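Local coordinates for cephalosporin acylase (PDB 2NLZ), which probably hydrolyses amide bonds or transfers their acyl groups, as an N-terminal nucleophile enzyme of the gamma-glutamyltranspeptidase family whose exact substrate is not established, at residues 15-19 / 460-464; 418-424 / 442-448; 466-472 / 508-514. The protein carries 1 engineered substitution. Where two conformers were deposited one is given. Numbering follows the deposited sequence.

Contact 1 (15-19 / 460-464)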
loop_
_atom_site.group_PDB
_atom_site.type_symbol
_atom_site.label_atom_id
_atom_site.label_comp_id
_atom_site.label_asym_id
_atom_site.label_seq_id
_atom_site.Cartn_x
_atom_site.Cartn_y
_atom_site.Cartn_z
ATOM N N ARG D 15 3.382 13.514 -1.399
ATOM C CA ARG D 15 2.235 14.231 -1.946
ATOM C C ARG D 15 2.685 15.482 -2.709
ATOM O O ARG D 15 3.490 16.257 -2.208
ATOM C CB ARG D 15 1.320 14.650 -0.797
ATOM C CG ARG D 15 -0.102 14.169 -0.898
ATOM C CD ARG D 15 -1.008 15.241 -1.456
ATOM N NE ARG D 15 -2.366 15.017 -0.998
ATOM C CZ ARG D 15 -3.141 15.861 -0.322
ATOM N NH1 ARG D 15 -4.344 15.446 0.015
ATOM N NH2 ARG D 15 -2.763 17.091 0.003
ATOM N N ARG D 16 2.164 15.663 -3.914
ATOM C CA ARG D 16 2.371 16.879 -4.678
ATOM C C ARG D 16 1.020 17.525 -4.902
ATOM O O ARG D 16 0.193 16.986 -5.644
ATOM C CB ARG D 16 3.020 16.574 -6.026
ATOM C CG ARG D 16 4.523 16.478 -5.963
ATOM C CD ARG D 16 5.113 16.399 -7.348
ATOM N NE ARG D 16 6.525 16.069 -7.304
ATOM C CZ ARG D 16 7.506 16.961 -7.335
ATOM N NH1 ARG D 16 7.234 18.255 -7.429
ATOM N NH2 ARG D 16 8.768 16.563 -7.275
ATOM N N ASN D 17 0.781 18.655 -4.239
ATOM C CA ASN D 17 -0.439 19.429 -4.480
ATOM C C ASN D 17 -0.403 20.107 -5.846
ATOM O O ASN D 17 0.676 20.439 -6.340
ATOM C CB ASN D 17 -0.681 20.458 -3.368
ATOM C CG ASN D 17 -1.271 19.831 -2.097
ATOM O OD1 ASN D 17 -1.604 18.640 -2.059
ATOM N ND2 ASN D 17 -1.405 20.642 -1.054
ATOM N N VAL D 18 -1.576 20.273 -6.462
ATOM C CA VAL D 18 -1.709 21.014 -7.721
ATOM C C VAL D 18 -1.246 22.431 -7.475
ATOM O O VAL D 18 -1.564 23.014 -6.438
ATOM C CB VAL D 18 -3.173 21.031 -8.242
ATOM C CG1 VAL D 18 -3.306 21.866 -9.522
ATOM C CG2 VAL D 18 -3.662 19.609 -8.505
ATOM N N VAL D 19 -0.462 22.959 -8.410
ATOM C CA VAL D 19 0.047 24.322 -8.319
ATOM C C VAL D 19 -0.901 25.283 -9.054
ATOM O O VAL D 19 -1.341 24.998 -10.181
ATOM C CB VAL D 19 1.503 24.408 -8.860
ATOM C CG1 VAL D 19 1.909 25.842 -9.154
ATOM C CG2 VAL D 19 2.478 23.744 -7.863
ATOM N N LEU D 460 -9.446 13.440 -13.353
ATOM C CA LEU D 460 -8.282 13.621 -12.502
ATOM C C LEU D 460 -7.738 15.020 -12.675
ATOM O O LEU D 460 -7.759 15.563 -13.780
ATOM C CB LEU D 460 -7.199 12.600 -12.855
ATOM C CG LEU D 460 -7.109 11.295 -12.066
ATOM C CD1 LEU D 460 -8.379 10.999 -11.266
ATOM C CD2 LEU D 460 -6.762 10.155 -13.003
ATOM N N ASN D 461 -7.254 15.605 -11.586
ATOM C CA ASN D 461 -6.511 16.859 -11.686
ATOM C C ASN D 461 -5.139 16.660 -12.370
ATOM O O ASN D 461 -4.643 15.533 -12.407
ATOM C CB ASN D 461 -6.408 17.534 -10.316
ATOM C CG ASN D 461 -5.419 16.861 -9.406
ATOM O OD1 ASN D 461 -4.296 16.553 -9.807
ATOM N ND2 ASN D 461 -5.812 16.672 -8.149
ATOM N N PRO D 462 -4.541 17.740 -12.926
ATOM C CA PRO D 462 -3.277 17.653 -13.681
ATOM C C PRO D 462 -2.195 16.815 -12.992
ATOM O O PRO D 462 -1.572 15.976 -13.650
ATOM C CB PRO D 462 -2.829 19.116 -13.797
ATOM C CG PRO D 462 -3.745 19.901 -12.893
ATOM C CD PRO D 462 -5.016 19.133 -12.884
ATOM N N GLN D 463 -2.012 17.020 -11.682
ATOM C CA GLN D 463 -1.032 16.266 -10.895
ATOM C C GLN D 463 -1.393 14.783 -10.701
ATOM O O GLN D 463 -0.564 13.892 -10.943
ATOM C CB GLN D 463 -0.818 16.911 -9.533
ATOM C CG GLN D 463 0.380 16.344 -8.811
ATOM C CD GLN D 463 1.640 16.441 -9.645
ATOM O OE1 GLN D 463 2.083 17.533 -10.004
ATOM N NE2 GLN D 463 2.226 15.296 -9.959
ATOM N N ALA D 464 -2.620 14.524 -10.244
ATOM C CA ALA D 464 -3.157 13.168 -10.168
ATOM C C ALA D 464 -3.047 12.436 -11.516
ATOM O O ALA D 464 -2.698 11.261 -11.553
ATOM C CB ALA D 464 -4.587 13.209 -9.697
HETATM O O HOH W 1 2.311 20.126 -8.771
#

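Contact 2 (418-424 / 442-448)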
loop_
_atom_site.group_PDB
_atom_site.type_symbol
_atom_site.label_atom_id
_atom_site.label_comp_id
_atom_site.label_asym_id
_atom_site.label_seq_id
_atom_site.Cartn_x
_atom_site.Cartn_y
_atom_site.Cartn_z
ATOM N N TYR D 418 9.604 10.025 -39.701
ATOM C CA TYR D 418 8.736 9.694 -38.583
ATOM C C TYR D 418 9.416 10.173 -37.310
ATOM O O TYR D 418 10.538 9.757 -36.999
ATOM C CB TYR D 418 8.537 8.175 -38.546
ATOM C CG TYR D 418 7.652 7.638 -37.440
ATOM C CD1 TYR D 418 8.171 7.339 -36.188
ATOM C CD2 TYR D 418 6.300 7.391 -37.661
ATOM C CE1 TYR D 418 7.364 6.842 -35.176
ATOM C CE2 TYR D 418 5.483 6.889 -36.659
ATOM C CZ TYR D 418 6.022 6.616 -35.417
ATOM O OH TYR D 418 5.221 6.115 -34.420
ATOM N N HIS D 419 8.732 11.055 -36.585
ATOM C CA HIS D 419 9.306 11.728 -35.419
ATOM C C HIS D 419 8.533 11.363 -34.161
ATOM O O HIS D 419 7.309 11.389 -34.165
ATOM C CB HIS D 419 9.278 13.243 -35.628
ATOM C CG HIS D 419 10.531 13.933 -35.196
ATOM N ND1 HIS D 419 10.809 14.210 -33.875
ATOM C CD2 HIS D 419 11.579 14.403 -35.908
ATOM C CE1 HIS D 419 11.975 14.825 -33.793
ATOM N NE2 HIS D 419 12.466 14.952 -35.013
ATOM N N THR D 420 9.251 11.032 -33.091
ATOM C CA THR D 420 8.622 10.546 -31.852
ATOM C C THR D 420 8.149 11.644 -30.903
ATOM O O THR D 420 7.191 11.460 -30.152
ATOM C CB THR D 420 9.562 9.618 -31.066
ATOM O OG1 THR D 420 10.806 10.293 -30.812
ATOM C CG2 THR D 420 9.793 8.327 -31.844
ATOM N N ILE D 421 8.869 12.759 -30.928
ATOM C CA ILE D 421 8.547 13.964 -30.201
ATOM C C ILE D 421 7.165 14.498 -30.569
ATOM O O ILE D 421 6.906 14.843 -31.728
ATOM C CB ILE D 421 9.557 15.019 -30.583
ATOM C CG1 ILE D 421 10.843 14.858 -29.808
ATOM C CG2 ILE D 421 9.053 16.416 -30.318
ATOM C CD1 ILE D 421 11.769 15.982 -30.200
ATOM N N ILE D 422 6.274 14.572 -29.589
ATOM C CA ILE D 422 4.921 15.071 -29.831
ATOM C C ILE D 422 4.371 15.974 -28.711
ATOM O O ILE D 422 4.125 15.526 -27.591
ATOM C CB ILE D 422 3.908 13.913 -30.174
ATOM C CG1 ILE D 422 3.769 12.895 -29.027
ATOM C CG2 ILE D 422 4.299 13.206 -31.489
ATOM C CD1 ILE D 422 2.573 11.956 -29.171
ATOM N N PRO D 423 4.184 17.263 -29.019
ATOM C CA PRO D 423 3.572 18.163 -28.058
ATOM C C PRO D 423 2.062 18.154 -28.247
ATOM O O PRO D 423 1.565 18.170 -29.382
ATOM C CB PRO D 423 4.138 19.522 -28.454
ATOM C CG PRO D 423 4.396 19.420 -29.942
ATOM C CD PRO D 423 4.526 17.941 -30.284
ATOM N N GLY D 424 1.330 18.123 -27.145
ATOM C CA GLY D 424 -0.118 18.026 -27.234
ATOM C C GLY D 424 -0.796 19.281 -26.747
ATOM O O GLY D 424 -0.239 20.021 -25.940
ATOM N N PHE D 442 8.775 6.067 -27.884
ATOM C CA PHE D 442 7.555 5.399 -28.363
ATOM C C PHE D 442 6.477 5.239 -27.279
ATOM O O PHE D 442 5.371 4.766 -27.551
ATOM C CB PHE D 442 7.891 4.053 -29.004
ATOM C CG PHE D 442 8.605 4.174 -30.324
ATOM C CD1 PHE D 442 9.991 4.037 -30.401
ATOM C CD2 PHE D 442 7.892 4.424 -31.491
ATOM C CE1 PHE D 442 10.656 4.139 -31.627
ATOM C CE2 PHE D 442 8.550 4.531 -32.718
ATOM C CZ PHE D 442 9.935 4.388 -32.784
ATOM N N MET D 443 6.809 5.640 -26.050
ATOM C CA MET D 443 5.823 5.774 -24.977
ATOM C C MET D 443 4.864 6.945 -25.267
ATOM O O MET D 443 3.703 6.945 -24.828
ATOM C CB MET D 443 6.539 5.981 -23.629
ATOM C CG MET D 443 5.690 6.600 -22.501
ATOM S SD MET D 443 4.642 5.391 -21.686
ATOM C CE MET D 443 3.570 6.436 -20.701
ATOM N N GLN D 444 5.355 7.922 -26.031
ATOM C CA GLN D 444 4.701 9.227 -26.141
ATOM C C GLN D 444 3.204 9.217 -26.446
ATOM O O GLN D 444 2.417 9.748 -25.648
ATOM C CB GLN D 444 5.494 10.192 -27.045
ATOM C CG GLN D 444 6.831 10.601 -26.409
ATOM C CD GLN D 444 7.365 11.933 -26.885
ATOM O OE1 GLN D 444 8.557 12.071 -27.150
ATOM N NE2 GLN D 444 6.493 12.922 -26.983
ATOM N N PRO D 445 2.792 8.577 -27.557
ATOM C CA PRO D 445 1.356 8.561 -27.828
ATOM C C PRO D 445 0.551 7.826 -26.747
ATOM O O PRO D 445 -0.572 8.241 -26.422
ATOM C CB PRO D 445 1.263 7.820 -29.162
ATOM C CG PRO D 445 2.630 7.910 -29.755
ATOM C CD PRO D 445 3.551 7.869 -28.598
ATOM N N GLN D 446 1.140 6.763 -26.191
ATOM C CA GLN D 446 0.514 5.982 -25.131
ATOM C C GLN D 446 0.305 6.829 -23.884
ATOM O O GLN D 446 -0.754 6.752 -23.241
ATOM C CB GLN D 446 1.341 4.738 -24.828
ATOM C CG GLN D 446 1.812 4.029 -26.097
ATOM C CD GLN D 446 2.388 2.643 -25.841
ATOM O OE1 GLN D 446 1.775 1.801 -25.165
ATOM N NE2 GLN D 446 3.572 2.393 -26.402
ATOM N N GLY D 447 1.300 7.662 -23.575
ATOM C CA GLY D 447 1.199 8.635 -22.483
ATOM C C GLY D 447 0.189 9.742 -22.744
ATOM O O GLY D 447 -0.481 10.218 -21.825
ATOM N N HIS D 448 0.087 10.148 -24.004
ATOM C CA HIS D 448 -0.934 11.094 -24.433
ATOM C C HIS D 448 -2.334 10.486 -24.268
ATOM O O HIS D 448 -3.260 11.158 -23.806
ATOM C CB HIS D 448 -0.708 11.499 -25.890
ATOM C CG HIS D 448 0.328 12.563 -26.072
ATOM N ND1 HIS D 448 0.225 13.537 -27.039
ATOM C CD2 HIS D 448 1.483 12.814 -25.409
ATOM C CE1 HIS D 448 1.273 14.340 -26.969
ATOM N NE2 HIS D 448 2.056 13.919 -25.993
#

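Contact 3 (466-472 / 508-514)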
loop_
_atom_site.group_PDB
_atom_site.type_symbol
_atom_site.label_atom_id
_atom_site.label_comp_id
_atom_site.label_asym_id
_atom_site.label_seq_id
_atom_site.Cartn_x
_atom_site.Cartn_y
_atom_site.Cartn_z
ATOM N N LEU D 466 -0.886 12.783 -13.765
ATOM C CA LEU D 466 0.528 12.454 -13.890
ATOM C C LEU D 466 0.995 11.410 -12.862
ATOM O O LEU D 466 1.807 10.551 -13.187
ATOM C CB LEU D 466 1.351 13.734 -13.755
ATOM C CG LEU D 466 1.828 14.451 -15.014
ATOM C CD1 LEU D 466 1.072 14.034 -16.235
ATOM C CD2 LEU D 466 1.714 15.917 -14.795
ATOM N N ASP D 467 0.487 11.502 -11.632
ATOM C CA ASP D 467 0.773 10.527 -10.564
ATOM C C ASP D 467 0.344 9.107 -10.912
ATOM O O ASP D 467 1.021 8.155 -10.524
ATOM C CB ASP D 467 0.056 10.919 -9.264
ATOM C CG ASP D 467 0.606 12.186 -8.643
ATOM O OD1 ASP D 467 1.792 12.507 -8.889
ATOM O OD2 ASP D 467 -0.154 12.856 -7.907
ATOM N N ALA D 468 -0.790 8.993 -11.615
ATOM C CA ALA D 468 -1.424 7.721 -11.976
ATOM C C ALA D 468 -0.452 6.714 -12.602
ATOM O O ALA D 468 0.378 7.088 -13.441
ATOM C CB ALA D 468 -2.600 7.971 -12.904
ATOM N N PRO D 469 -0.544 5.437 -12.175
ATOM C CA PRO D 469 0.316 4.359 -12.676
ATOM C C PRO D 469 0.147 4.177 -14.171
ATOM O O PRO D 469 -0.944 4.411 -14.697
ATOM C CB PRO D 469 -0.190 3.122 -11.932
ATOM C CG PRO D 469 -1.578 3.489 -11.458
ATOM C CD PRO D 469 -1.500 4.950 -11.164
ATOM N N ARG D 470 1.217 3.773 -14.843
ATOM C CA ARG D 470 1.232 3.771 -16.296
ATOM C C ARG D 470 1.523 2.420 -16.898
ATOM O O ARG D 470 2.262 1.621 -16.339
ATOM C CB ARG D 470 2.230 4.798 -16.828
ATOM C CG ARG D 470 1.785 6.245 -16.625
ATOM C CD ARG D 470 2.906 7.209 -16.933
ATOM N NE ARG D 470 2.663 8.534 -16.378
ATOM C CZ ARG D 470 3.610 9.453 -16.176
ATOM N NH1 ARG D 470 4.876 9.184 -16.484
ATOM N NH2 ARG D 470 3.290 10.642 -15.657
ATOM N N TRP D 471 0.922 2.175 -18.053
ATOM C CA TRP D 471 1.240 1.016 -18.857
ATOM C C TRP D 471 1.866 1.482 -20.162
ATOM O O TRP D 471 1.669 2.634 -20.568
ATOM C CB TRP D 471 -0.029 0.216 -19.150
ATOM C CG TRP D 471 -1.095 1.051 -19.766
ATOM C CD1 TRP D 471 -2.119 1.688 -19.116
ATOM C CD2 TRP D 471 -1.241 1.366 -21.157
ATOM N NE1 TRP D 471 -2.890 2.375 -20.020
ATOM C CE2 TRP D 471 -2.369 2.194 -21.277
ATOM C CE3 TRP D 471 -0.526 1.026 -22.308
ATOM C CZ2 TRP D 471 -2.796 2.690 -22.503
ATOM C CZ3 TRP D 471 -0.949 1.527 -23.530
ATOM C CH2 TRP D 471 -2.071 2.346 -23.618
ATOM N N GLN D 472 2.618 0.592 -20.812
ATOM C CA GLN D 472 3.051 0.825 -22.189
ATOM C C GLN D 472 3.265 -0.449 -22.989
ATOM O O GLN D 472 3.909 -1.382 -22.521
ATOM C CB GLN D 472 4.278 1.736 -22.268
ATOM C CG GLN D 472 5.599 1.143 -21.852
ATOM C CD GLN D 472 6.749 2.029 -22.278
ATOM O OE1 GLN D 472 6.822 2.458 -23.434
ATOM N NE2 GLN D 472 7.646 2.323 -21.346
ATOM N N ALA D 508 11.327 4.748 -17.107
ATOM C CA ALA D 508 10.997 4.046 -18.340
ATOM C C ALA D 508 9.572 4.355 -18.808
ATOM O O ALA D 508 9.186 3.996 -19.917
ATOM C CB ALA D 508 11.189 2.546 -18.156
ATOM N N PHE D 509 8.788 5.025 -17.967
ATOM C CA PHE D 509 7.393 5.298 -18.308
ATOM C C PHE D 509 7.119 6.777 -18.605
ATOM O O PHE D 509 5.976 7.249 -18.559
ATOM C CB PHE D 509 6.455 4.726 -17.240
ATOM C CG PHE D 509 6.436 3.227 -17.211
ATOM C CD1 PHE D 509 5.512 2.522 -17.959
ATOM C CD2 PHE D 509 7.357 2.518 -16.445
ATOM C CE1 PHE D 509 5.495 1.139 -17.940
ATOM C CE2 PHE D 509 7.350 1.139 -16.421
ATOM C CZ PHE D 509 6.422 0.446 -17.172
ATOM N N GLY D 510 8.190 7.499 -18.917
ATOM C CA GLY D 510 8.078 8.868 -19.378
ATOM C C GLY D 510 7.977 9.937 -18.310
ATOM O O GLY D 510 7.837 9.644 -17.126
ATOM N N ARG D 511 8.050 11.187 -18.759
ATOM C CA ARG D 511 7.890 12.359 -17.904
ATOM C C ARG D 511 6.793 13.249 -18.475
ATOM O O ARG D 511 6.743 13.502 -19.670
ATOM C CB ARG D 511 9.218 13.123 -17.773
ATOM C CG ARG D 511 10.315 12.326 -17.044
ATOM C CD ARG D 511 11.718 12.820 -17.336
ATOM N NE ARG D 511 12.699 11.744 -17.222
ATOM C CZ ARG D 511 14.009 11.900 -17.391
ATOM N NH1 ARG D 511 14.508 13.093 -17.680
ATOM N NH2 ARG D 511 14.824 10.863 -17.267
ATOM N N GLY D 512 5.897 13.724 -17.632
ATOM C CA GLY D 512 4.819 14.553 -18.137
ATOM C C GLY D 512 4.747 15.911 -17.484
ATOM O O GLY D 512 5.235 16.098 -16.364
ATOM N N GLN D 513 4.159 16.872 -18.194
ATOM C CA GLN D 513 3.777 18.149 -17.594
ATOM C C GLN D 513 2.417 18.554 -18.147
ATOM O O GLN D 513 2.100 18.305 -19.316
ATOM C CB GLN D 513 4.792 19.263 -17.873
ATOM C CG GLN D 513 6.264 18.847 -17.915
ATOM C CD GLN D 513 6.862 18.670 -16.545
ATOM O OE1 GLN D 513 7.765 17.847 -16.355
ATOM N NE2 GLN D 513 6.366 19.440 -15.577
ATOM N N ILE D 514 1.616 19.179 -17.291
ATOM C CA ILE D 514 0.290 19.625 -17.652
ATOM C C ILE D 514 0.063 21.001 -17.033
ATOM O O ILE D 514 0.395 21.229 -15.873
ATOM C CB ILE D 514 -0.801 18.628 -17.150
ATOM C CG1 ILE D 514 -0.786 17.330 -17.974
ATOM C CG2 ILE D 514 -2.190 19.244 -17.211
ATOM C CD1 ILE D 514 -1.592 16.178 -17.365
#

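Contact 1 (15-19 / 460-464)
The N-terminal lead-in to strand 19-21, an edge of the large antiparallel sheet of this Ntn-type fold, runs past the capped start of helix 462-467 and buries 225 Å² with it. Arg15 turns away from the helix; its guanidinium makes a weak 2.8 Å hydrogen bond from NH2 to Asn17 OD1 and a salt bridge through NH1 with Glu506 of the second subunit. Arg16 directs its CA-CB bond toward the helix, bringing its CB to 3.8 Å from Gln463 CG, while Arg16 O approaches that same Gln463 CG to 3.2 Å. The far end of the Arg16 side chain leaves the helix, and its NE donates to Arg15 O of the second subunit, so the segment also forms part of the subunit interface. Asn17 contributes through its backbone: a water donates to both Asn17 O and Gln463 OE1, at 2.9 Å each, bridging loop and helix. Gln463 OE1 also accepts from Thr528 N on the neighbouring sheet strand. Val18 makes the main apolar contact, with CG1 3.9 Å from Pro462 CG and CG2 4.1 Å from Gln463 CB, before Val19 enters the sheet. The same valine covers the helix N-cap: Val18 CG2 lies 3.4 Å from Asn461 OD1, the atom that accepts a 2.7 Å hydrogen bond from Ala464 N.

Contact 2 (418-424 / 442-448)
Residues 418-424 form an irregular segment that leads into strand 424-428 and runs in the same general direction as 442-448, with CA separations widening from 6.3 Å (Thr420-Phe442) through 6.9 Å (Ile422-Gln444) to 7.5 Å (Gly424-His448). In the Ntn-type sandwich this joins the approach to a central sheet strand with the first turn of helix 444-457. The helix follows a Gly-Gly pair directly before Phe442, a pair that in gamma-glutamyltranspeptidases forms the oxyanion hole and probably does so here. At one end, Tyr418 CE1 packs 3.6 Å from Phe442 CE2, and Thr420 CG2 makes a CH-pi contact 4.1 Å from the Phe442 ring centroid. Phe308 of helix 294-314 touches both aromatic residues. In the middle, Gln444 reaches toward the backbone between Thr420 and Ile422. Ile422 then spans two helix residues, its CD1 lying 4.1 Å from Pro445 CG and over the face of His448. Glu266 holds the imidazole by a hydrogen bond to His448 ND1. Gly424 leaves space where a CB would crowd that ring, and Ile422 CD1 sits 3.6 Å from the His448 ring centroid, 14° off its normal.

Contact 3 (466-472 / 508-514)
Ala508 begins the second segment with its carbonyl O 2.7 Å from Gln472 NE2. At Phe509 the ring packs against the opposing segment, CD1 lying 4.2 Å from Arg470 CB and CE1 3.9 Å from Gln472 CG, with Gln472 NE2 over one face. The backbone then curls round the Arg470 guanidinium: NH1 donates to Phe509 O at 3.0 Å and, more weakly, to Gly510 O at 3.1 Å. Gly510 makes this turn with a positive phi of 85°. Here the chain passes from loop into strand 512-517 of the large Ntn-type sheet, against the link that joins helix 462-467 to strand 471-473. The CA-CB bond of Arg511 points away, and its NH1 salt-bridges Glu62. Gly512 has no room for a side chain, since an ideal CB would clash with Leu466 CD1 at 3.0 Å; its N donates to Glu529, which also forms a salt bridge with Arg470. Gln513 points away again, and Ile514 returns toward the helix, its CD1 3.6 Å from Leu466 CD1.

How the contacts relate
From the N terminus, segment 15-19 waits 441 residues for its partner at 460-464, so contact 1 closes a loop holding most of the chain. Contact 2 is nested within it, closing the short hairpin of strands 424-428 and 431-438 onto helix 444-457. Contact 3 opens only after contact 1 has closed, and its loop holds the rest of the small three-stranded sheet; none of the loops cross. Contacts 1 and 3 share helix 462-467, meet where Pro462 CB lies 3.5 Å from Ile514 CG2, and both touch the second subunit. Contact 2, nearer the chain's centre, meets contact 3 with Met443 CE 3.3 Å from Phe509 O, but does not touch contact 1.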